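Local coordinates for protein peptide methionine sulfoxide reductase msrA/msrB (Neisseria meningitidis, PDB 3BQG) that reduces methionine sulfoxide in peptides and proteins back to methionine, as the MsrA domain of PilB, seen here in its sulfenic acid form, at residues A[3-9]-A[55-61]; A[38-44]-A[136-142]; A[80-84]-A[121-127]. The protein carries 1 engineered substitution. All coordinates share one frame; numbering follows the deposited sequence.

Contact 1: A[3-9]-A[55-61]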
loop_
_atom_site.group_PDB
_atom_site.type_symbol
_atom_site.label_atom_id
_atom_site.label_comp_id
_atom_site.label_asym_id
_atom_site.label_seq_id
_atom_site.Cartn_x
_atom_site.Cartn_y
_atom_site.Cartn_z
ATOM N N THR A 3 5.518 -11.965 -13.459
ATOM C CA THR A 3 5.243 -11.018 -12.391
ATOM C C THR A 3 3.964 -10.230 -12.641
ATOM O O THR A 3 3.499 -10.108 -13.776
ATOM C CB THR A 3 6.404 -10.012 -12.221
ATOM O OG1 THR A 3 6.498 -9.180 -13.384
ATOM C CG2 THR A 3 7.718 -10.747 -12.021
ATOM N N ARG A 4 3.401 -9.713 -11.555
ATOM C CA ARG A 4 2.193 -8.899 -11.596
ATOM C C ARG A 4 2.425 -7.752 -10.625
ATOM O O ARG A 4 3.253 -7.863 -9.716
ATOM C CB ARG A 4 0.977 -9.703 -11.145
ATOM C CG ARG A 4 0.412 -10.638 -12.183
ATOM C CD ARG A 4 -0.281 -11.776 -11.477
ATOM N NE ARG A 4 -1.161 -12.545 -12.348
ATOM C CZ ARG A 4 -1.728 -13.695 -11.997
ATOM N NH1 ARG A 4 -2.524 -14.329 -12.846
ATOM N NH2 ARG A 4 -1.486 -14.220 -10.799
ATOM N N THR A 5 1.689 -6.663 -10.808
ATOM C CA THR A 5 1.836 -5.500 -9.948
ATOM C C THR A 5 0.506 -5.014 -9.392
ATOM O O THR A 5 -0.528 -5.116 -10.050
ATOM C CB THR A 5 2.501 -4.336 -10.711
ATOM O OG1 THR A 5 3.822 -4.724 -11.106
ATOM C CG2 THR A 5 2.586 -3.086 -9.833
ATOM N N ILE A 6 0.544 -4.501 -8.167
ATOM C CA ILE A 6 -0.640 -3.963 -7.513
ATOM C C ILE A 6 -0.169 -2.762 -6.692
ATOM O O ILE A 6 0.959 -2.745 -6.189
ATOM C CB ILE A 6 -1.344 -5.038 -6.618
ATOM C CG1 ILE A 6 -2.704 -4.521 -6.146
ATOM C CG2 ILE A 6 -0.480 -5.390 -5.419
ATOM C CD1 ILE A 6 -3.671 -4.223 -7.267
ATOM N N TYR A 7 -1.022 -1.748 -6.580
ATOM C CA TYR A 7 -0.684 -0.520 -5.858
ATOM C C TYR A 7 -1.430 -0.447 -4.530
ATOM O O TYR A 7 -2.659 -0.455 -4.499
ATOM C CB TYR A 7 -1.020 0.682 -6.744
ATOM C CG TYR A 7 -0.208 0.717 -8.029
ATOM C CD1 TYR A 7 0.896 1.564 -8.161
ATOM C CD2 TYR A 7 -0.537 -0.107 -9.108
ATOM C CE1 TYR A 7 1.648 1.594 -9.338
ATOM C CE2 TYR A 7 0.205 -0.092 -10.286
ATOM C CZ TYR A 7 1.298 0.763 -10.396
ATOM O OH TYR A 7 2.032 0.781 -11.563
ATOM N N LEU A 8 -0.677 -0.356 -3.438
ATOM C CA LEU A 8 -1.263 -0.352 -2.101
ATOM C C LEU A 8 -0.994 0.899 -1.272
ATOM O O LEU A 8 0.159 1.264 -1.046
ATOM C CB LEU A 8 -0.743 -1.565 -1.327
ATOM C CG LEU A 8 -0.828 -2.919 -2.047
ATOM C CD1 LEU A 8 -0.086 -3.973 -1.235
ATOM C CD2 LEU A 8 -2.293 -3.316 -2.244
ATOM N N ALA A 9 -2.058 1.549 -0.815
ATOM C CA ALA A 9 -1.916 2.736 0.024
ATOM C C ALA A 9 -2.328 2.312 1.437
ATOM O O ALA A 9 -3.486 1.960 1.668
ATOM C CB ALA A 9 -2.820 3.861 -0.484
ATOM N N GLU A 55 0.102 8.269 -0.320
ATOM C CA GLU A 55 1.402 7.619 -0.258
ATOM C C GLU A 55 1.069 6.166 -0.568
ATOM O O GLU A 55 0.250 5.536 0.105
ATOM C CB GLU A 55 2.045 7.808 1.117
ATOM C CG GLU A 55 2.773 9.154 1.199
ATOM C CD GLU A 55 3.497 9.382 2.505
ATOM O OE1 GLU A 55 3.999 8.403 3.094
ATOM O OE2 GLU A 55 3.582 10.555 2.935
ATOM N N THR A 56 1.693 5.655 -1.618
ATOM C CA THR A 56 1.412 4.316 -2.109
ATOM C C THR A 56 2.675 3.510 -2.367
ATOM O O THR A 56 3.743 4.069 -2.617
ATOM C CB THR A 56 0.601 4.429 -3.435
ATOM O OG1 THR A 56 -0.585 5.205 -3.199
ATOM C CG2 THR A 56 0.221 3.061 -3.972
ATOM N N VAL A 57 2.546 2.191 -2.297
ATOM C CA VAL A 57 3.667 1.307 -2.555
ATOM C C VAL A 57 3.290 0.424 -3.736
ATOM O O VAL A 57 2.304 -0.312 -3.677
ATOM C CB VAL A 57 3.986 0.407 -1.338
ATOM C CG1 VAL A 57 5.097 -0.566 -1.691
ATOM C CG2 VAL A 57 4.406 1.262 -0.148
ATOM N N LYS A 58 4.059 0.528 -4.819
ATOM C CA LYS A 58 3.826 -0.280 -6.010
ATOM C C LYS A 58 4.504 -1.621 -5.736
ATOM O O LYS A 58 5.730 -1.699 -5.674
ATOM C CB LYS A 58 4.455 0.394 -7.238
ATOM C CG LYS A 58 4.365 -0.412 -8.533
ATOM C CD LYS A 58 4.961 0.356 -9.716
ATOM C CE LYS A 58 6.479 0.477 -9.634
ATOM N NZ LYS A 58 7.198 -0.801 -9.972
ATOM N N VAL A 59 3.704 -2.668 -5.567
ATOM C CA VAL A 59 4.230 -3.992 -5.266
ATOM C C VAL A 59 4.254 -4.920 -6.472
ATOM O O VAL A 59 3.228 -5.158 -7.100
ATOM C CB VAL A 59 3.399 -4.678 -4.153
ATOM C CG1 VAL A 59 3.977 -6.058 -3.834
ATOM C CG2 VAL A 59 3.381 -3.798 -2.906
ATOM N N THR A 60 5.439 -5.436 -6.784
ATOM C CA THR A 60 5.615 -6.367 -7.891
ATOM C C THR A 60 5.886 -7.723 -7.257
ATOM O O THR A 60 6.810 -7.868 -6.458
ATOM C CB THR A 60 6.810 -5.970 -8.785
ATOM O OG1 THR A 60 6.568 -4.675 -9.354
ATOM C CG2 THR A 60 7.005 -6.987 -9.908
ATOM N N TYR A 61 5.075 -8.712 -7.603
ATOM C CA TYR A 61 5.240 -10.038 -7.026
ATOM C C TYR A 61 5.327 -11.147 -8.063
ATOM O O TYR A 61 4.953 -10.971 -9.223
ATOM C CB TYR A 61 4.090 -10.319 -6.046
ATOM C CG TYR A 61 2.705 -10.198 -6.652
ATOM C CD1 TYR A 61 1.991 -11.333 -7.057
ATOM C CD2 TYR A 61 2.111 -8.949 -6.829
ATOM C CE1 TYR A 61 0.717 -11.221 -7.622
ATOM C CE2 TYR A 61 0.841 -8.825 -7.391
ATOM C CZ TYR A 61 0.148 -9.965 -7.787
ATOM O OH TYR A 61 -1.109 -9.835 -8.343
HETATM O O HOH W 1 -1.818 -7.496 -9.375
#
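Y7 and K58 share one face of the sheet, and the K58 chain runs alongside the Y7 side chain, with K58 CG 3.5 Å from Y7 CE1. T56 CG2 meets the same ring at its edge. T5 uses its two branches differently. Its CG2 presses on K58 CG at 3.5 Å, tighter than usual for two carbons, while T5 OG1 shares a hydrogen bond of 3.3 Å with T60 OG1, and either hydroxyl could donate.

R4 and Y61 meet on the other face. Y61 CG sits between its backbone N and carbonyl carbon (chi1 57°), which folds the ring across to the neighbouring strand. R4 CA then lies over one ring face, and R4 CB is 3.5 Å from Y61 CZ. The R4 chain is extended and carries its guanidinium past the ring, the two planes 51° apart. Y61 OH donates to a water at 2.7 Å, and this water donates to T5 O. Next along this face, I6 CG2 touches V59 CB, and L8 CD1 touches V59 CG2 at 3.9 Å.

Three hydrogen-bonded pairs, R4 with Y61, I6 with V59 and L8 with V57, each make two backbone bonds; Y61 N to R4 O is 2.9 Å. The two short segments are nearly antiparallel, their directions 154° apart. Helix 68-78 covers I6, L8 and Y61, and F20 of helix 14-21 reaches L8 and V59. Strands 3-10 and 54-62 are the two central strands of a ferredoxin-like beta-alpha-beta-beta-alpha-beta arrangement, with both helices on one face.

Contact 2: A[38-44]-A[136-142]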
loop_
_atom_site.group_PDB
_atom_site.type_symbol
_atom_site.label_atom_id
_atom_site.label_comp_id
_atom_site.label_asym_id
_atom_site.label_seq_id
_atom_site.Cartn_x
_atom_site.Cartn_y
_atom_site.Cartn_z
ATOM N N THR A 38 -2.227 16.109 -9.731
ATOM C CA THR A 38 -1.145 16.632 -10.553
ATOM C C THR A 38 -0.175 15.550 -10.982
ATOM O O THR A 38 -0.194 14.434 -10.461
ATOM C CB THR A 38 -0.347 17.699 -9.787
ATOM O OG1 THR A 38 0.384 17.073 -8.725
ATOM C CG2 THR A 38 -1.281 18.728 -9.187
ATOM N N LYS A 39 0.685 15.896 -11.930
ATOM C CA LYS A 39 1.680 14.960 -12.423
ATOM C C LYS A 39 3.048 15.273 -11.822
ATOM O O LYS A 39 3.366 16.427 -11.541
ATOM C CB LYS A 39 1.753 15.026 -13.949
ATOM C CG LYS A 39 0.440 14.687 -14.625
ATOM C CD LYS A 39 0.630 14.417 -16.104
ATOM C CE LYS A 39 -0.618 13.779 -16.692
ATOM N NZ LYS A 39 -0.372 13.263 -18.060
ATOM N N ASN A 40 3.841 14.230 -11.605
ATOM C CA ASN A 40 5.186 14.373 -11.060
ATOM C C ASN A 40 5.309 15.196 -9.777
ATOM O O ASN A 40 6.132 16.105 -9.698
ATOM C CB ASN A 40 6.095 14.979 -12.130
ATOM C CG ASN A 40 6.115 14.161 -13.402
ATOM O OD1 ASN A 40 6.501 12.991 -13.394
ATOM N ND2 ASN A 40 5.695 14.771 -14.508
ATOM N N PRO A 41 4.504 14.888 -8.749
ATOM C CA PRO A 41 4.635 15.683 -7.525
ATOM C C PRO A 41 5.886 15.322 -6.724
ATOM O O PRO A 41 6.454 14.236 -6.884
ATOM C CB PRO A 41 3.360 15.340 -6.762
ATOM C CG PRO A 41 3.176 13.891 -7.109
ATOM C CD PRO A 41 3.432 13.884 -8.610
ATOM N N SER A 42 6.313 16.246 -5.867
ATOM C CA SER A 42 7.463 16.031 -5.000
ATOM C C SER A 42 6.884 15.706 -3.624
ATOM O O SER A 42 5.678 15.862 -3.400
ATOM C CB SER A 42 8.309 17.305 -4.902
ATOM O OG SER A 42 7.572 18.359 -4.295
ATOM N N TYR A 43 7.728 15.253 -2.704
ATOM C CA TYR A 43 7.257 14.942 -1.364
ATOM C C TYR A 43 6.590 16.187 -0.775
ATOM O O TYR A 43 5.542 16.102 -0.127
ATOM C CB TYR A 43 8.425 14.519 -0.467
ATOM C CG TYR A 43 7.987 14.151 0.932
ATOM C CD1 TYR A 43 7.258 12.982 1.174
ATOM C CD2 TYR A 43 8.262 14.991 2.008
ATOM C CE1 TYR A 43 6.813 12.664 2.452
ATOM C CE2 TYR A 43 7.822 14.684 3.287
ATOM C CZ TYR A 43 7.097 13.523 3.504
ATOM O OH TYR A 43 6.636 13.247 4.768
ATOM N N GLU A 44 7.202 17.344 -1.013
ATOM C CA GLU A 44 6.672 18.608 -0.508
ATOM C C GLU A 44 5.348 18.987 -1.169
ATOM O O GLU A 44 4.490 19.600 -0.534
ATOM C CB GLU A 44 7.689 19.736 -0.713
ATOM C CG GLU A 44 8.975 19.600 0.094
ATOM C CD GLU A 44 9.789 18.383 -0.289
ATOM O OE1 GLU A 44 9.881 18.087 -1.501
ATOM O OE2 GLU A 44 10.345 17.731 0.621
ATOM N N TYR A 136 3.631 8.085 -9.316
ATOM C CA TYR A 136 4.942 8.697 -9.506
ATOM C C TYR A 136 5.862 8.267 -8.363
ATOM O O TYR A 136 5.507 8.412 -7.190
ATOM C CB TYR A 136 4.790 10.219 -9.520
ATOM C CG TYR A 136 3.796 10.696 -10.558
ATOM C CD1 TYR A 136 4.152 10.789 -11.905
ATOM C CD2 TYR A 136 2.478 10.992 -10.204
ATOM C CE1 TYR A 136 3.219 11.159 -12.873
ATOM C CE2 TYR A 136 1.537 11.364 -11.167
ATOM C CZ TYR A 136 1.915 11.444 -12.497
ATOM O OH TYR A 136 0.988 11.806 -13.452
ATOM N N ASP A 137 7.031 7.730 -8.710
ATOM C CA ASP A 137 8.016 7.273 -7.719
ATOM C C ASP A 137 8.431 8.384 -6.759
ATOM O O ASP A 137 8.600 9.531 -7.169
ATOM C CB ASP A 137 9.295 6.783 -8.408
ATOM C CG ASP A 137 9.080 5.553 -9.259
ATOM O OD1 ASP A 137 7.922 5.131 -9.444
ATOM O OD2 ASP A 137 10.092 5.013 -9.750
ATOM N N ALA A 138 8.613 8.034 -5.488
ATOM C CA ALA A 138 9.050 9.002 -4.490
ATOM C C ALA A 138 10.550 9.198 -4.691
ATOM O O ALA A 138 11.199 8.393 -5.363
ATOM C CB ALA A 138 8.780 8.476 -3.093
ATOM N N GLU A 139 11.092 10.272 -4.123
ATOM C CA GLU A 139 12.521 10.563 -4.237
ATOM C C GLU A 139 13.360 9.396 -3.717
ATOM O O GLU A 139 12.892 8.586 -2.912
ATOM C CB GLU A 139 12.859 11.845 -3.469
ATOM C CG GLU A 139 12.190 13.088 -4.041
ATOM C CD GLU A 139 10.783 13.317 -3.503
ATOM O OE1 GLU A 139 10.080 12.330 -3.181
ATOM O OE2 GLU A 139 10.378 14.495 -3.418
ATOM N N GLU A 140 14.598 9.311 -4.192
ATOM C CA GLU A 140 15.499 8.235 -3.802
ATOM C C GLU A 140 15.691 8.073 -2.296
ATOM O O GLU A 140 15.764 6.950 -1.797
ATOM C CB GLU A 140 16.855 8.422 -4.503
ATOM C CG GLU A 140 17.995 7.554 -3.977
ATOM C CD GLU A 140 18.763 8.222 -2.842
ATOM O OE1 GLU A 140 19.178 9.394 -3.016
ATOM O OE2 GLU A 140 18.956 7.577 -1.785
ATOM N N TYR A 141 15.759 9.172 -1.557
ATOM C CA TYR A 141 15.948 9.044 -0.120
ATOM C C TYR A 141 14.780 8.336 0.560
ATOM O O TYR A 141 14.912 7.862 1.686
ATOM C CB TYR A 141 16.201 10.409 0.538
ATOM C CG TYR A 141 15.054 11.393 0.503
ATOM C CD1 TYR A 141 14.850 12.223 -0.601
ATOM C CD2 TYR A 141 14.204 11.537 1.602
ATOM C CE1 TYR A 141 13.831 13.183 -0.606
ATOM C CE2 TYR A 141 13.183 12.489 1.606
ATOM C CZ TYR A 141 13.005 13.309 0.503
ATOM O OH TYR A 141 12.017 14.267 0.518
ATOM N N HIS A 142 13.642 8.252 -0.128
ATOM C CA HIS A 142 12.470 7.572 0.421
ATOM C C HIS A 142 12.469 6.067 0.143
ATOM O O HIS A 142 11.893 5.294 0.909
ATOM C CB HIS A 142 11.183 8.184 -0.141
ATOM C CG HIS A 142 10.784 9.467 0.517
ATOM N ND1 HIS A 142 10.541 9.565 1.870
ATOM C CD2 HIS A 142 10.567 10.701 0.005
ATOM C CE1 HIS A 142 10.190 10.804 2.163
ATOM N NE2 HIS A 142 10.198 11.514 1.048
HETATM O O HOH W 2 11.679 16.463 -2.441
#
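Y136 lays its ring against the loop 38-41. N40 N sits 3.3 Å above the ring plane, over its centre, and the K39 carbonyl carbon lies over the same face nearer the rim. P41 CD closes on Y136 CD2 at 3.4 Å, while N40 OD1 approaches Y136 CD1.

Y43 makes the second patch. With CG anti to the backbone N (chi1 -179°), its ring reaches H142. H142 NE2 lies over one ring face, 3.3 Å from Y43 CD1, and the two planes are 43° apart. The other imidazole nitrogen, H142 ND1, is hydrogen-bonded to W14 NE1.

E139 supplies the direct hydrogen bond. Its chain bends at chi2, and E139 OE2 takes Y43 N on its syn lone pair at 2.8 Å and 167°. A water donates to both E139 OE2 and E44 OE1, which probably eases the approach of the two carboxylates. E139 OE1 is held by Y33 OH. S42 is the N-cap residue. S42 OG caps a backbone N just past E44, and S42 N is hydrogen-bonded to D45 OD2, the reciprocal pairing of a capping box. The contact thus represents N-terminal helix capping, with E139 supplying a distant carboxylate to the first turn of helix 43-48.

Contact 3: A[80-84]-A[121-127]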
loop_
_atom_site.group_PDB
_atom_site.type_symbol
_atom_site.label_atom_id
_atom_site.label_comp_id
_atom_site.label_asym_id
_atom_site.label_seq_id
_atom_site.Cartn_x
_atom_site.Cartn_y
_atom_site.Cartn_z
ATOM N N ASP A 80 -5.052 -0.629 9.002
ATOM C CA ASP A 80 -6.371 -0.486 9.634
ATOM C C ASP A 80 -7.317 -0.044 8.513
ATOM O O ASP A 80 -7.243 1.093 8.037
ATOM C CB ASP A 80 -6.345 0.577 10.732
ATOM C CG ASP A 80 -7.632 0.604 11.536
ATOM O OD1 ASP A 80 -8.701 0.334 10.951
ATOM O OD2 ASP A 80 -7.580 0.897 12.748
ATOM N N PRO A 81 -8.221 -0.937 8.089
ATOM C CA PRO A 81 -9.181 -0.678 7.015
ATOM C C PRO A 81 -10.436 0.089 7.405
ATOM O O PRO A 81 -11.321 0.272 6.577
ATOM C CB PRO A 81 -9.509 -2.084 6.534
ATOM C CG PRO A 81 -9.630 -2.803 7.847
ATOM C CD PRO A 81 -8.442 -2.285 8.659
ATOM N N THR A 82 -10.512 0.544 8.649
ATOM C CA THR A 82 -11.697 1.257 9.114
ATOM C C THR A 82 -11.487 2.740 9.400
ATOM O O THR A 82 -12.446 3.463 9.656
ATOM C CB THR A 82 -12.253 0.603 10.396
ATOM O OG1 THR A 82 -11.404 0.925 11.504
ATOM C CG2 THR A 82 -12.291 -0.917 10.247
ATOM N N SER A 83 -10.246 3.199 9.363
ATOM C CA SER A 83 -9.977 4.609 9.645
ATOM C C SER A 83 -9.833 5.434 8.372
ATOM O O SER A 83 -9.122 5.048 7.446
ATOM C CB SER A 83 -8.716 4.740 10.499
ATOM O OG SER A 83 -7.624 4.103 9.865
ATOM N N LEU A 84 -10.514 6.574 8.337
ATOM C CA LEU A 84 -10.480 7.456 7.180
ATOM C C LEU A 84 -9.363 8.494 7.303
ATOM O O LEU A 84 -9.246 9.182 8.319
ATOM C CB LEU A 84 -11.829 8.155 7.030
ATOM C CG LEU A 84 -12.009 9.035 5.793
ATOM C CD1 LEU A 84 -11.828 8.197 4.532
ATOM C CD2 LEU A 84 -13.389 9.665 5.829
ATOM N N TYR A 121 -14.590 -7.115 11.133
ATOM C CA TYR A 121 -14.747 -5.789 11.727
ATOM C C TYR A 121 -16.184 -5.335 11.941
ATOM O O TYR A 121 -17.032 -5.488 11.064
ATOM C CB TYR A 121 -14.062 -4.727 10.860
ATOM C CG TYR A 121 -12.560 -4.818 10.822
ATOM C CD1 TYR A 121 -11.915 -5.706 9.960
ATOM C CD2 TYR A 121 -11.781 -4.002 11.641
ATOM C CE1 TYR A 121 -10.525 -5.772 9.916
ATOM C CE2 TYR A 121 -10.400 -4.056 11.602
ATOM C CZ TYR A 121 -9.775 -4.940 10.741
ATOM O OH TYR A 121 -8.402 -4.987 10.703
ATOM N N GLN A 122 -16.435 -4.741 13.102
ATOM C CA GLN A 122 -17.754 -4.228 13.424
ATOM C C GLN A 122 -17.937 -2.867 12.741
ATOM O O GLN A 122 -19.033 -2.542 12.277
ATOM C CB GLN A 122 -17.902 -4.098 14.940
ATOM C CG GLN A 122 -17.731 -5.413 15.677
ATOM C CD GLN A 122 -17.623 -5.222 17.174
ATOM O OE1 GLN A 122 -16.853 -4.383 17.652
ATOM N NE2 GLN A 122 -18.388 -5.999 17.923
ATOM N N LEU A 123 -16.864 -2.076 12.675
ATOM C CA LEU A 123 -16.924 -0.765 12.019
ATOM C C LEU A 123 -16.834 -0.962 10.506
ATOM O O LEU A 123 -16.155 -1.871 10.027
ATOM C CB LEU A 123 -15.769 0.141 12.475
ATOM C CG LEU A 123 -15.686 0.542 13.952
ATOM C CD1 LEU A 123 -14.488 1.454 14.171
ATOM C CD2 LEU A 123 -16.967 1.237 14.374
ATOM N N PRO A 124 -17.517 -0.116 9.730
ATOM C CA PRO A 124 -17.451 -0.284 8.275
ATOM C C PRO A 124 -16.064 -0.029 7.679
ATOM O O PRO A 124 -15.323 0.850 8.132
ATOM C CB PRO A 124 -18.506 0.695 7.763
ATOM C CG PRO A 124 -18.519 1.770 8.802
ATOM C CD PRO A 124 -18.397 1.005 10.105
ATOM N N LEU A 125 -15.713 -0.816 6.668
ATOM C CA LEU A 125 -14.424 -0.673 5.989
ATOM C C LEU A 125 -14.451 0.547 5.064
ATOM O O LEU A 125 -15.473 0.833 4.441
ATOM C CB LEU A 125 -14.120 -1.939 5.186
ATOM C CG LEU A 125 -13.262 -2.997 5.885
ATOM C CD1 LEU A 125 -13.784 -3.284 7.279
ATOM C CD2 LEU A 125 -13.234 -4.256 5.036
ATOM N N VAL A 126 -13.340 1.276 4.987
ATOM C CA VAL A 126 -13.295 2.462 4.141
ATOM C C VAL A 126 -12.156 2.453 3.118
ATOM O O VAL A 126 -11.840 3.481 2.525
ATOM C CB VAL A 126 -13.200 3.756 4.990
ATOM C CG1 VAL A 126 -14.378 3.839 5.945
ATOM C CG2 VAL A 126 -11.887 3.793 5.762
ATOM N N VAL A 127 -11.549 1.289 2.912
ATOM C CA VAL A 127 -10.458 1.145 1.948
ATOM C C VAL A 127 -10.939 1.417 0.519
ATOM O O VAL A 127 -11.961 0.881 0.092
ATOM C CB VAL A 127 -9.862 -0.287 2.010
ATOM C CG1 VAL A 127 -8.762 -0.452 0.960
ATOM C CG2 VAL A 127 -9.321 -0.559 3.405
HETATM O O HOH W 3 -15.226 2.961 9.626
#
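P81 is wedged between Y121, L125 and V127, and this is the tight part of the contact. P81 CG lies over one face of the Y121 ring in a CH-pi contact, 3.9 Å from the ring centroid. P81 CB presses on V127 CG2 at 3.5 Å, closer than carbons usually come, and also touches L125 CG. P81 O accepts V126 N at 2.8 Å in a nearly straight bond (168°).

T82 extends the packed side. Its CG2, anti to the carbonyl carbon and beside the backbone N, lies 3.4 Å from Y121 CD2. T82 OG1 sits between the backbone N and the carbonyl carbon (chi1 74°). D80 OD1 accepts from both T82 OG1 and T82 N, tying the two residues together. The backbone bond makes an Asx turn.

The other side is looser. A water at 2.8 Å from T82 O donates to it and to P124 O, so these two carbonyls are bridged rather than joined directly. V126 CG2 brushes S83 O. L84 and L123 are exposed and make only slight contact. V127 and L125 continue onto helix 106-117 through L114 and E117. The chemistry implies a largely apolar clasp, in which one direct backbone bond and one water bridge join two irregular loops.

In the fold
Contacts 1 and 2 reach the same mixed sheet and touch, E55 OE2 lying 3.9 Å from Y43 CE1, though their centres are 16 Å apart. Both probably border the redox site, through F13 and W14, the residues that follow C12. C12 is present as S-hydroxycysteine. E55 OE1 accepts a hydrogen bond from F13 N and E55 OE2 one from Q94 NE2, while H142 is hydrogen-bonded to W14. Contact 3 lies apart: its nearest atoms are about 6 Å from contact 1 and about 17 Å from contact 2, on the opposite side of the chain's centre from contact 2. Along the chain it is nested within the loop that contact 2 closes.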